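Local coordinates for sorbitol dehydrogenase (Gluconobacter oxydans, PDB 5ITG), which probably oxidises D-sorbitol to L-sorbose with a nicotinamide cofactor, as a member of the mannitol dehydrogenase family, at residues Asp103-Leu106 against Glu112-Leu115; Tyr135-Thr140 against Arg199-Gly204; Trp263-Gln268 against Pro274-Ala279; Glu387-Ala392 against Ser400-Gly405. All coordinates share one frame; numbering follows the deposited sequence.

Contact 1 (Asp103-Leu106 against Glu112-Leu115); sequences DYLL and EAVL
L105 and V114 are the residues whose CA atoms come nearest, with L105 CA and V114 CA 7.2 Å apart. Segment 103-106 is the end of strand 93-106. Segment 112-115 is an early turn of helix 111-119. A short connection leads from one to the other and lays the helix beside the strand it follows. The buried surface is small, 112 Å² over both segments.

L105 carries the contact from the strand side. Its first torsion, chi1 -68°, puts CG beside the backbone N. The second, chi2 63°, leaves CD2 as the branch that reaches on toward the helix. CD2 meets the helix at A113 and V114. L105 CD2 lies 3.9 Å from A113 O and 4.2 Å from A113 CB. The other neighbour is V114, whose CG2 is 4.5 Å from L105 CD2. The V114 side chain also packs on V60 and Y167.

The rest of the strand serves other neighbours. The CB of L106 points away from helix 111-119, and its side chain touches S68 and A72. Y104 stacks on F75. D103 OD1 forms a salt bridge with K76 NZ and takes a weak bond from Y104 N.

This is a strand-to-helix step of the Rossmann domain. The contact is van der Waals packing of one methyl against A113 CB, V114 CG2 and the carbonyl oxygen of A113, with no directed bond across it. The polar backbone groups bond elsewhere, L105 to G59 and G61, and A113 O weakly to H117 ND1. The strand thus meets the helix through L105 CD2.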
loop_
_atom_site.group_PDB
_atom_site.type_symbol
_atom_site.label_atom_id
_atom_site.label_comp_id
_atom_site.label_asym_id
_atom_site.label_seq_id
_atom_site.Cartn_x
_atom_site.Cartn_y
_atom_site.Cartn_z
ATOM N N ASP A 103 -15.697 8.390 -15.888
ATOM C CA ASP A 103 -16.989 8.560 -15.242
ATOM C C ASP A 103 -16.848 8.213 -13.772
ATOM O O ASP A 103 -16.020 7.379 -13.398
ATOM C CB ASP A 103 -18.049 7.657 -15.882
ATOM C CG ASP A 103 -19.456 8.237 -15.770
ATOM O OD1 ASP A 103 -19.700 9.062 -14.861
ATOM O OD2 ASP A 103 -20.320 7.858 -16.592
ATOM N N TYR A 104 -17.652 8.869 -12.943
ATOM C CA TYR A 104 -17.640 8.631 -11.508
ATOM C C TYR A 104 -19.090 8.456 -11.068
ATOM O O TYR A 104 -19.879 9.402 -11.110
ATOM C CB TYR A 104 -17.000 9.816 -10.785
ATOM C CG TYR A 104 -16.816 9.619 -9.296
ATOM C CD1 TYR A 104 -17.911 9.579 -8.431
ATOM C CD2 TYR A 104 -15.540 9.474 -8.749
ATOM C CE1 TYR A 104 -17.737 9.397 -7.054
ATOM C CE2 TYR A 104 -15.356 9.293 -7.377
ATOM C CZ TYR A 104 -16.456 9.255 -6.536
ATOM O OH TYR A 104 -16.271 9.072 -5.186
ATOM N N LEU A 105 -19.437 7.243 -10.656
ATOM C CA LEU A 105 -20.798 6.953 -10.227
ATOM C C LEU A 105 -20.928 6.684 -8.744
ATOM O O LEU A 105 -20.076 6.037 -8.138
ATOM C CB LEU A 105 -21.351 5.735 -10.973
ATOM C CG LEU A 105 -21.638 5.829 -12.470
ATOM C CD1 LEU A 105 -20.364 6.081 -13.249
ATOM C CD2 LEU A 105 -22.296 4.530 -12.923
ATOM N N LEU A 106 -22.007 7.194 -8.164
ATOM C CA LEU A 106 -22.309 6.959 -6.763
ATOM C C LEU A 106 -23.308 5.806 -6.784
ATOM O O LEU A 106 -24.475 5.991 -7.143
ATOM C CB LEU A 106 -22.950 8.193 -6.132
ATOM C CG LEU A 106 -22.004 9.155 -5.421
ATOM C CD1 LEU A 106 -22.761 10.408 -5.002
ATOM C CD2 LEU A 106 -21.403 8.460 -4.213
ATOM N N GLU A 112 -28.746 0.171 -10.501
ATOM C CA GLU A 112 -28.807 -0.400 -11.849
ATOM C C GLU A 112 -27.726 0.178 -12.758
ATOM O O GLU A 112 -27.166 -0.538 -13.588
ATOM C CB GLU A 112 -30.176 -0.164 -12.500
ATOM C CG GLU A 112 -30.320 -0.888 -13.847
ATOM C CD GLU A 112 -31.534 -0.449 -14.661
ATOM O OE1 GLU A 112 -31.559 0.711 -15.133
ATOM O OE2 GLU A 112 -32.464 -1.269 -14.831
ATOM N N ALA A 113 -27.443 1.469 -12.597
ATOM C CA ALA A 113 -26.429 2.154 -13.399
ATOM C C ALA A 113 -25.056 1.496 -13.248
ATOM O O ALA A 113 -24.298 1.386 -14.216
ATOM C CB ALA A 113 -26.346 3.615 -12.989
ATOM N N VAL A 114 -24.741 1.073 -12.029
ATOM C CA VAL A 114 -23.466 0.422 -11.756
ATOM C C VAL A 114 -23.453 -0.962 -12.387
ATOM O O VAL A 114 -22.464 -1.367 -12.998
ATOM C CB VAL A 114 -23.218 0.275 -10.235
ATOM C CG1 VAL A 114 -21.985 -0.593 -9.989
ATOM C CG2 VAL A 114 -23.024 1.642 -9.610
ATOM N N LEU A 115 -24.563 -1.682 -12.234
ATOM C CA LEU A 115 -24.685 -3.027 -12.782
ATOM C C LEU A 115 -24.598 -3.051 -14.302
ATOM O O LEU A 115 -24.076 -4.006 -14.874
ATOM C CB LEU A 115 -25.993 -3.672 -12.320
ATOM C CG LEU A 115 -25.996 -4.230 -10.891
ATOM C CD1 LEU A 115 -27.394 -4.719 -10.538
ATOM C CD2 LEU A 115 -24.989 -5.371 -10.776
#

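Contact 2 (Tyr135-Thr140 against Arg199-Gly204)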
loop_
_atom_site.group_PDB
_atom_site.type_symbol
_atom_site.label_atom_id
_atom_site.label_comp_id
_atom_site.label_asym_id
_atom_site.label_seq_id
_atom_site.Cartn_x
_atom_site.Cartn_y
_atom_site.Cartn_z
ATOM N N TYR A 135 -12.804 -5.716 2.882
ATOM C CA TYR A 135 -13.021 -7.073 2.391
ATOM C C TYR A 135 -13.911 -7.922 3.303
ATOM O O TYR A 135 -14.224 -9.072 2.992
ATOM C CB TYR A 135 -11.678 -7.767 2.120
ATOM C CG TYR A 135 -10.928 -7.147 0.951
ATOM C CD1 TYR A 135 -10.079 -6.056 1.142
ATOM C CD2 TYR A 135 -11.145 -7.589 -0.357
ATOM C CE1 TYR A 135 -9.474 -5.413 0.062
ATOM C CE2 TYR A 135 -10.545 -6.950 -1.451
ATOM C CZ TYR A 135 -9.714 -5.858 -1.233
ATOM O OH TYR A 135 -9.167 -5.182 -2.310
ATOM N N ASN A 136 -14.323 -7.344 4.426
ATOM C CA ASN A 136 -15.229 -8.022 5.349
ATOM C C ASN A 136 -14.773 -9.402 5.810
ATOM O O ASN A 136 -15.566 -10.346 5.836
ATOM C CB ASN A 136 -16.621 -8.118 4.705
ATOM C CG ASN A 136 -17.657 -8.765 5.618
ATOM O OD1 ASN A 136 -17.777 -8.414 6.790
ATOM N ND2 ASN A 136 -18.420 -9.702 5.073
ATOM N N ILE A 137 -13.494 -9.525 6.157
ATOM C CA ILE A 137 -12.965 -10.790 6.656
ATOM C C ILE A 137 -12.939 -10.693 8.184
ATOM O O ILE A 137 -12.278 -9.819 8.738
ATOM C CB ILE A 137 -11.521 -11.052 6.170
ATOM C CG1 ILE A 137 -11.478 -11.116 4.644
ATOM C CG2 ILE A 137 -10.996 -12.337 6.784
ATOM C CD1 ILE A 137 -12.410 -12.138 4.029
ATOM N N ASN A 138 -13.665 -11.579 8.856
ATOM C CA ASN A 138 -13.701 -11.575 10.315
ATOM C C ASN A 138 -12.289 -11.814 10.845
ATOM O O ASN A 138 -11.618 -12.764 10.444
ATOM C CB ASN A 138 -14.667 -12.653 10.816
ATOM C CG ASN A 138 -14.765 -12.699 12.330
ATOM O OD1 ASN A 138 -13.824 -13.096 13.011
ATOM N ND2 ASN A 138 -15.909 -12.289 12.862
ATOM N N GLU A 139 -11.845 -10.936 11.739
ATOM C CA GLU A 139 -10.505 -11.006 12.315
ATOM C C GLU A 139 -10.259 -12.226 13.189
ATOM O O GLU A 139 -9.114 -12.634 13.379
ATOM C CB GLU A 139 -10.222 -9.742 13.133
ATOM C CG GLU A 139 -10.383 -8.448 12.357
ATOM C CD GLU A 139 -10.042 -7.224 13.191
ATOM O OE1 GLU A 139 -10.617 -7.075 14.292
ATOM O OE2 GLU A 139 -9.206 -6.406 12.746
ATOM N N THR A 140 -11.327 -12.805 13.724
ATOM C CA THR A 140 -11.205 -13.976 14.586
ATOM C C THR A 140 -11.303 -15.290 13.810
ATOM O O THR A 140 -10.438 -16.158 13.935
ATOM C CB THR A 140 -12.288 -13.960 15.697
ATOM O OG1 THR A 140 -12.109 -12.799 16.521
ATOM C CG2 THR A 140 -12.191 -15.212 16.564
ATOM N N ARG A 199 -10.400 -13.069 -3.457
ATOM C CA ARG A 199 -11.008 -14.347 -3.812
ATOM C C ARG A 199 -11.842 -14.905 -2.657
ATOM O O ARG A 199 -12.964 -15.376 -2.860
ATOM C CB ARG A 199 -9.928 -15.355 -4.218
ATOM C CG ARG A 199 -10.468 -16.739 -4.565
ATOM C CD ARG A 199 -9.392 -17.625 -5.175
ATOM N NE ARG A 199 -8.288 -17.853 -4.252
ATOM C CZ ARG A 199 -7.152 -18.469 -4.570
ATOM N NH1 ARG A 199 -6.959 -18.926 -5.803
ATOM N NH2 ARG A 199 -6.207 -18.628 -3.654
ATOM N N LYS A 200 -11.299 -14.838 -1.445
ATOM C CA LYS A 200 -11.999 -15.333 -0.263
ATOM C C LYS A 200 -13.300 -14.563 -0.013
ATOM O O LYS A 200 -14.338 -15.151 0.296
ATOM C CB LYS A 200 -11.102 -15.211 0.972
ATOM C CG LYS A 200 -11.786 -15.621 2.273
ATOM C CD LYS A 200 -10.924 -15.308 3.482
ATOM C CE LYS A 200 -9.648 -16.130 3.491
ATOM N NZ LYS A 200 -8.799 -15.774 4.668
ATOM N N ALA A 201 -13.238 -13.245 -0.151
ATOM C CA ALA A 201 -14.400 -12.397 0.081
ATOM C C ALA A 201 -15.485 -12.579 -0.979
ATOM O O ALA A 201 -16.651 -12.823 -0.654
ATOM C CB ALA A 201 -13.965 -10.938 0.143
ATOM N N PHE A 202 -15.106 -12.467 -2.250
ATOM C CA PHE A 202 -16.079 -12.616 -3.324
ATOM C C PHE A 202 -16.654 -14.024 -3.483
ATOM O O PHE A 202 -17.830 -14.175 -3.813
ATOM C CB PHE A 202 -15.485 -12.107 -4.635
ATOM C CG PHE A 202 -15.329 -10.621 -4.662
ATOM C CD1 PHE A 202 -16.451 -9.793 -4.722
ATOM C CD2 PHE A 202 -14.070 -10.038 -4.553
ATOM C CE1 PHE A 202 -16.317 -8.410 -4.667
ATOM C CE2 PHE A 202 -13.926 -8.658 -4.497
ATOM C CZ PHE A 202 -15.053 -7.840 -4.554
ATOM N N LEU A 203 -15.846 -15.054 -3.240
ATOM C CA LEU A 203 -16.348 -16.425 -3.335
ATOM C C LEU A 203 -17.112 -16.757 -2.058
ATOM O O LEU A 203 -17.988 -17.623 -2.054
ATOM C CB LEU A 203 -15.207 -17.432 -3.521
ATOM C CG LEU A 203 -14.432 -17.404 -4.843
ATOM C CD1 LEU A 203 -13.471 -18.582 -4.884
ATOM C CD2 LEU A 203 -15.389 -17.474 -6.017
ATOM N N GLY A 204 -16.767 -16.072 -0.971
ATOM C CA GLY A 204 -17.455 -16.297 0.284
ATOM C C GLY A 204 -18.894 -15.834 0.143
ATOM O O GLY A 204 -19.814 -16.478 0.645
#
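K200 is the first residue of segment 199-204 to meet the loop 135-140. Its CG stands anti to the backbone N (chi1 176°), and the chain bends at chi3, -65°. I137 lies across this chain at about a right angle. The methyl I137 CD1 comes 3.5 Å from K200 CD and 4.0 Å from K200 CG. The aliphatic part of the lysine therefore serves as the apolar surface, while K200 NZ goes on to a hydrogen bond with G142 O in the same loop.

A201 follows and sits closest to the loop backbone. A201 CB is 3.4 Å from Y135 O and 4.4 Å from Y135 CB. A201 CB also lies at the edge of the Y135 ring, near its plane, and 4.4 Å from I137 CD1. The A201 methyl thus touches both loop residues next to N136. The Y135 hydroxyl is held elsewhere, by hydrogen bonds with D189 OD2 and S187 OG.

F202 turns to other partners, M128, V164 and V168. Farther along the loop, N138 OD1 accepts from T140 N at 2.6 Å, an Asx turn that bends the loop beyond the contact.

The contact joins helix 194-209 to the loop after strand 125-128, within the Rossmann domain. F165 of helix 164-177 touches both N136 and A201, and Y135 also packs on M128 of that strand.

Contact 3 (Trp263-Gln268 against Pro274-Ala279); sequences WVLEDQ and PPLEKA
L276 packs its CD1 methyl against L265 and W263, and this is the tight part of the contact. L276 CD1 is 3.9 Å from L265 CD2. The two leucine side chains cross obliquely. L276 CD1 is also 4.3 Å from W263 CZ3. L276 has CG beside its backbone N (chi1 -59°) and an extended second torsion (chi2 174°), which carries CD1 across to the strand. L265 CD2 sits over one face of the W263 indole, 4.0 Å above the plane and offset toward the rim. All three residues are buried.

The outer side is looser and polar. D267 and E277 are exposed, and D267 OD2 and E277 OE1 stay 6.4 Å apart. R273, which lies between the two segments in the chain, probably offsets their like charges. It forms a salt bridge to each, through NE to D267 OD1 and through NH1 to E277 OE1. The chain turns sharply at P275, the centre of an inverse gamma turn, before the 3-10 segment 276-279.

Strand 263-266 is the middle strand of a three-stranded sheet. It runs antiparallel to strand 226-228 and parallel to strand 282-284. L276 also touches M283 of strand 282-284, while W263 meets the ring of Y44 on helix 41-46.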
loop_
_atom_site.group_PDB
_atom_site.type_symbol
_atom_site.label_atom_id
_atom_site.label_comp_id
_atom_site.label_asym_id
_atom_site.label_seq_id
_atom_site.Cartn_x
_atom_site.Cartn_y
_atom_site.Cartn_z
ATOM N N TRP A 263 4.516 -1.447 -9.539
ATOM C CA TRP A 263 3.359 -2.315 -9.599
ATOM C C TRP A 263 3.779 -3.665 -10.151
ATOM O O TRP A 263 4.150 -3.779 -11.315
ATOM C CB TRP A 263 2.270 -1.710 -10.484
ATOM C CG TRP A 263 0.941 -2.410 -10.371
ATOM C CD1 TRP A 263 0.624 -3.444 -9.541
ATOM C CD2 TRP A 263 -0.248 -2.109 -11.111
ATOM N NE1 TRP A 263 -0.694 -3.812 -9.720
ATOM C CE2 TRP A 263 -1.249 -3.008 -10.679
ATOM C CE3 TRP A 263 -0.565 -1.169 -12.101
ATOM C CZ2 TRP A 263 -2.545 -2.990 -11.199
ATOM C CZ3 TRP A 263 -1.855 -1.152 -12.621
ATOM C CH2 TRP A 263 -2.828 -2.058 -12.167
ATOM N N VAL A 264 3.742 -4.674 -9.288
ATOM C CA VAL A 264 4.082 -6.031 -9.673
ATOM C C VAL A 264 2.739 -6.738 -9.724
ATOM O O VAL A 264 1.982 -6.718 -8.759
ATOM C CB VAL A 264 5.013 -6.675 -8.638
ATOM C CG1 VAL A 264 5.285 -8.122 -9.009
ATOM C CG2 VAL A 264 6.328 -5.885 -8.581
ATOM N N LEU A 265 2.440 -7.370 -10.848
ATOM C CA LEU A 265 1.136 -7.996 -11.005
ATOM C C LEU A 265 1.188 -9.396 -11.594
ATOM O O LEU A 265 1.868 -9.630 -12.592
ATOM C CB LEU A 265 0.297 -7.076 -11.896
ATOM C CG LEU A 265 -1.137 -7.383 -12.318
ATOM C CD1 LEU A 265 -2.063 -7.308 -11.116
ATOM C CD2 LEU A 265 -1.554 -6.361 -13.381
ATOM N N GLU A 266 0.476 -10.330 -10.971
ATOM C CA GLU A 266 0.431 -11.692 -11.484
ATOM C C GLU A 266 -0.387 -11.644 -12.773
ATOM O O GLU A 266 -1.459 -11.032 -12.822
ATOM C CB GLU A 266 -0.204 -12.635 -10.455
ATOM C CG GLU A 266 0.754 -12.985 -9.312
ATOM C CD GLU A 266 0.122 -13.834 -8.217
ATOM O OE1 GLU A 266 -1.115 -14.027 -8.220
ATOM O OE2 GLU A 266 0.875 -14.297 -7.334
ATOM N N ASP A 267 0.133 -12.276 -13.818
ATOM C CA ASP A 267 -0.524 -12.278 -15.120
ATOM C C ASP A 267 -1.601 -13.351 -15.197
ATOM O O ASP A 267 -1.430 -14.367 -15.871
ATOM C CB ASP A 267 0.512 -12.509 -16.226
ATOM C CG ASP A 267 0.077 -11.933 -17.564
ATOM O OD1 ASP A 267 -1.096 -11.532 -17.698
ATOM O OD2 ASP A 267 0.907 -11.881 -18.486
ATOM N N GLN A 268 -2.708 -13.124 -14.496
ATOM C CA GLN A 268 -3.817 -14.067 -14.488
ATOM C C GLN A 268 -5.088 -13.273 -14.758
ATOM O O GLN A 268 -5.747 -12.808 -13.830
ATOM C CB GLN A 268 -3.920 -14.760 -13.126
ATOM C CG GLN A 268 -2.588 -15.206 -12.551
ATOM C CD GLN A 268 -2.708 -15.729 -11.132
ATOM O OE1 GLN A 268 -3.458 -15.188 -10.324
ATOM N NE2 GLN A 268 -1.952 -16.773 -10.815
ATOM N N PRO A 274 -4.842 -4.639 -20.325
ATOM C CA PRO A 274 -4.103 -3.594 -21.038
ATOM C C PRO A 274 -2.636 -4.021 -21.138
ATOM O O PRO A 274 -2.193 -4.910 -20.406
ATOM C CB PRO A 274 -4.260 -2.374 -20.134
ATOM C CG PRO A 274 -5.512 -2.652 -19.358
ATOM C CD PRO A 274 -5.429 -4.120 -19.080
ATOM N N PRO A 275 -1.867 -3.404 -22.048
ATOM C CA PRO A 275 -0.451 -3.758 -22.191
ATOM C C PRO A 275 0.350 -3.001 -21.128
ATOM O O PRO A 275 1.231 -2.206 -21.442
ATOM C CB PRO A 275 -0.133 -3.293 -23.605
ATOM C CG PRO A 275 -0.955 -2.032 -23.711
ATOM C CD PRO A 275 -2.278 -2.444 -23.092
ATOM N N LEU A 276 0.024 -3.260 -19.864
ATOM C CA LEU A 276 0.657 -2.596 -18.725
ATOM C C LEU A 276 2.186 -2.652 -18.672
ATOM O O LEU A 276 2.820 -1.751 -18.118
ATOM C CB LEU A 276 0.059 -3.144 -17.423
ATOM C CG LEU A 276 -1.458 -2.940 -17.313
ATOM C CD1 LEU A 276 -2.012 -3.636 -16.069
ATOM C CD2 LEU A 276 -1.755 -1.459 -17.268
ATOM N N GLU A 277 2.789 -3.697 -19.228
ATOM C CA GLU A 277 4.246 -3.769 -19.219
ATOM C C GLU A 277 4.822 -2.517 -19.880
ATOM O O GLU A 277 5.846 -1.990 -19.445
ATOM C CB GLU A 277 4.742 -5.029 -19.943
ATOM C CG GLU A 277 4.344 -5.155 -21.410
ATOM C CD GLU A 277 2.851 -5.361 -21.607
ATOM O OE1 GLU A 277 2.238 -6.094 -20.805
ATOM O OE2 GLU A 277 2.295 -4.802 -22.579
ATOM N N LYS A 278 4.145 -2.019 -20.911
ATOM C CA LYS A 278 4.607 -0.827 -21.618
ATOM C C LYS A 278 4.666 0.407 -20.724
ATOM O O LYS A 278 5.321 1.392 -21.061
ATOM C CB LYS A 278 3.709 -0.545 -22.828
ATOM C CG LYS A 278 3.765 -1.633 -23.888
ATOM C CD LYS A 278 2.950 -1.280 -25.126
ATOM C CE LYS A 278 3.010 -2.411 -26.148
ATOM N NZ LYS A 278 2.224 -2.112 -27.376
ATOM N N ALA A 279 3.985 0.352 -19.585
ATOM C CA ALA A 279 3.968 1.472 -18.647
ATOM C C ALA A 279 4.856 1.190 -17.436
ATOM O O ALA A 279 4.863 1.953 -16.470
ATOM C CB ALA A 279 2.541 1.746 -18.189
#

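Contact 4 (Glu387-Ala392 against Ser400-Gly405); sequences ETVRRA and SRIAFG
I402 joins the two arms of a helical hairpin in the C-terminal domain of the mannitol dehydrogenase family. Helix 377-394 turns through a short loop into helix 400-412. The axes of the two segments approach to 10.7 Å, and their N-to-C directions differ by 142°, so the helices run roughly antiparallel.

I402 reaches across with both branches. I402 CG2, anti to the backbone N, meets V389 CG2 at 3.6 Å. The longer branch, CG1 to CD1, runs out nearly straight (chi2 169°) and ends at the first helix. I402 CD1 is 3.3 Å from A392 CB, tighter than usual for two carbons. I402 CD1 is also 3.9 Å from T388 O and 4.1 Å from T388 CG2. The methyl thus meets T388 and A392, residues one turn apart. T388 shows I402 its methyl, while OG1 hydrogen-bonds to R296 NH2. Within the first helix, R391 NH1 and E387 OE2 form a salt bridge at 3.6 Å, with the carboxylate oxygen at the edge of the guanidinium and in its plane.

Helix 461-477 touches both arms, V389 through L463 and A403 through V467. Helix 324-338 also touches both, at T388 and F404.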
loop_
_atom_site.group_PDB
_atom_site.type_symbol
_atom_site.label_atom_id
_atom_site.label_comp_id
_atom_site.label_asym_id
_atom_site.label_seq_id
_atom_site.Cartn_x
_atom_site.Cartn_y
_atom_site.Cartn_z
ATOM N N GLU A 387 12.575 -13.186 9.139
ATOM C CA GLU A 387 13.333 -13.992 8.180
ATOM C C GLU A 387 14.832 -13.663 8.222
ATOM O O GLU A 387 15.675 -14.562 8.247
ATOM C CB GLU A 387 12.788 -13.792 6.765
ATOM C CG GLU A 387 13.537 -14.562 5.661
ATOM C CD GLU A 387 13.432 -16.071 5.794
ATOM O OE1 GLU A 387 12.302 -16.581 5.940
ATOM O OE2 GLU A 387 14.483 -16.751 5.733
ATOM N N THR A 388 15.165 -12.376 8.247
ATOM C CA THR A 388 16.569 -11.965 8.288
ATOM C C THR A 388 17.288 -12.489 9.533
ATOM O O THR A 388 18.437 -12.939 9.456
ATOM C CB THR A 388 16.689 -10.437 8.188
ATOM O OG1 THR A 388 16.332 -10.038 6.856
ATOM C CG2 THR A 388 18.115 -9.969 8.490
ATOM N N VAL A 389 16.612 -12.453 10.674
ATOM C CA VAL A 389 17.198 -12.970 11.906
ATOM C C VAL A 389 17.343 -14.496 11.838
ATOM O O VAL A 389 18.400 -15.037 12.162
ATOM C CB VAL A 389 16.332 -12.594 13.139
ATOM C CG1 VAL A 389 16.864 -13.290 14.397
ATOM C CG2 VAL A 389 16.353 -11.085 13.332
ATOM N N ARG A 390 16.295 -15.193 11.412
ATOM C CA ARG A 390 16.370 -16.652 11.321
ATOM C C ARG A 390 17.532 -17.092 10.430
ATOM O O ARG A 390 18.278 -17.998 10.786
ATOM C CB ARG A 390 15.070 -17.249 10.761
ATOM C CG ARG A 390 13.847 -17.138 11.664
ATOM C CD ARG A 390 12.709 -18.025 11.134
ATOM N NE ARG A 390 12.993 -19.444 11.338
ATOM C CZ ARG A 390 12.736 -20.107 12.466
ATOM N NH1 ARG A 390 12.172 -19.486 13.492
ATOM N NH2 ARG A 390 13.069 -21.385 12.581
ATOM N N ARG A 391 17.680 -16.457 9.271
ATOM C CA ARG A 391 18.765 -16.807 8.353
ATOM C C ARG A 391 20.147 -16.581 8.949
ATOM O O ARG A 391 21.034 -17.422 8.802
ATOM C CB ARG A 391 18.640 -16.014 7.044
ATOM C CG ARG A 391 17.521 -16.499 6.157
ATOM C CD ARG A 391 17.797 -17.909 5.655
ATOM N NE ARG A 391 18.602 -17.916 4.439
ATOM C CZ ARG A 391 18.197 -17.400 3.281
ATOM N NH1 ARG A 391 16.995 -16.834 3.191
ATOM N NH2 ARG A 391 18.983 -17.462 2.214
ATOM N N ALA A 392 20.330 -15.448 9.624
ATOM C CA ALA A 392 21.616 -15.127 10.236
ATOM C C ALA A 392 21.980 -16.170 11.278
ATOM O O ALA A 392 23.128 -16.598 11.354
ATOM C CB ALA A 392 21.571 -13.752 10.881
ATOM N N SER A 400 25.943 -8.809 14.669
ATOM C CA SER A 400 26.168 -7.446 15.141
ATOM C C SER A 400 25.098 -6.417 14.811
ATOM O O SER A 400 24.541 -5.801 15.716
ATOM C CB SER A 400 27.520 -6.935 14.632
ATOM O OG SER A 400 28.574 -7.710 15.175
ATOM N N ARG A 401 24.811 -6.219 13.524
ATOM C CA ARG A 401 23.814 -5.229 13.114
ATOM C C ARG A 401 22.392 -5.655 13.451
ATOM O O ARG A 401 21.538 -4.820 13.755
ATOM C CB ARG A 401 23.932 -4.945 11.615
ATOM C CG ARG A 401 25.241 -4.260 11.220
ATOM C CD ARG A 401 25.490 -4.401 9.726
ATOM N NE ARG A 401 25.578 -5.809 9.344
ATOM C CZ ARG A 401 26.661 -6.566 9.491
ATOM N NH1 ARG A 401 27.771 -6.053 10.005
ATOM N NH2 ARG A 401 26.631 -7.846 9.146
ATOM N N ILE A 402 22.138 -6.957 13.390
ATOM C CA ILE A 402 20.824 -7.487 13.715
ATOM C C ILE A 402 20.557 -7.222 15.199
ATOM O O ILE A 402 19.452 -6.808 15.585
ATOM C CB ILE A 402 20.763 -9.007 13.396
ATOM C CG1 ILE A 402 20.700 -9.193 11.874
ATOM C CG2 ILE A 402 19.546 -9.658 14.070
ATOM C CD1 ILE A 402 20.908 -10.613 11.406
ATOM N N ALA A 403 21.577 -7.433 16.023
ATOM C CA ALA A 403 21.440 -7.209 17.461
ATOM C C ALA A 403 21.264 -5.726 17.760
ATOM O O ALA A 403 20.553 -5.350 18.695
ATOM C CB ALA A 403 22.657 -7.755 18.195
ATOM N N PHE A 404 21.915 -4.883 16.963
ATOM C CA PHE A 404 21.810 -3.439 17.138
ATOM C C PHE A 404 20.370 -2.984 16.892
ATOM O O PHE A 404 19.839 -2.134 17.612
ATOM C CB PHE A 404 22.745 -2.705 16.169
ATOM C CG PHE A 404 22.545 -1.216 16.160
ATOM C CD1 PHE A 404 23.011 -0.433 17.212
ATOM C CD2 PHE A 404 21.810 -0.609 15.145
ATOM C CE1 PHE A 404 22.742 0.937 17.260
ATOM C CE2 PHE A 404 21.533 0.756 15.182
ATOM C CZ PHE A 404 22.000 1.531 16.245
ATOM N N GLY A 405 19.737 -3.542 15.865
ATOM C CA GLY A 405 18.365 -3.159 15.582
ATOM C C GLY A 405 17.464 -3.504 16.752
ATOM O O GLY A 405 16.607 -2.710 17.161
#

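How the contacts relate
Along the chain the four contacts follow in series, and none nests in or crosses another. Contact 1 closes a short loop between a strand and the next helix. Contact 2 closes the widest loop, with 58 residues between its segments, and brings the loop after strand 125-128 to helix 194-209. Contact 3 closes a short loop from strand 263-266 onto the 3-10 segment that leads toward strand 282-284, its neighbour in a separate small sheet. These three lie in the Rossmann domain. Contacts 2 and 3 come within about 7 Å at their nearest atoms without touching. Contact 4 closes a helical hairpin in the C-terminal domain. Its centre is about 51 Å from that of contact 1, on the opposite side of the chain's centre.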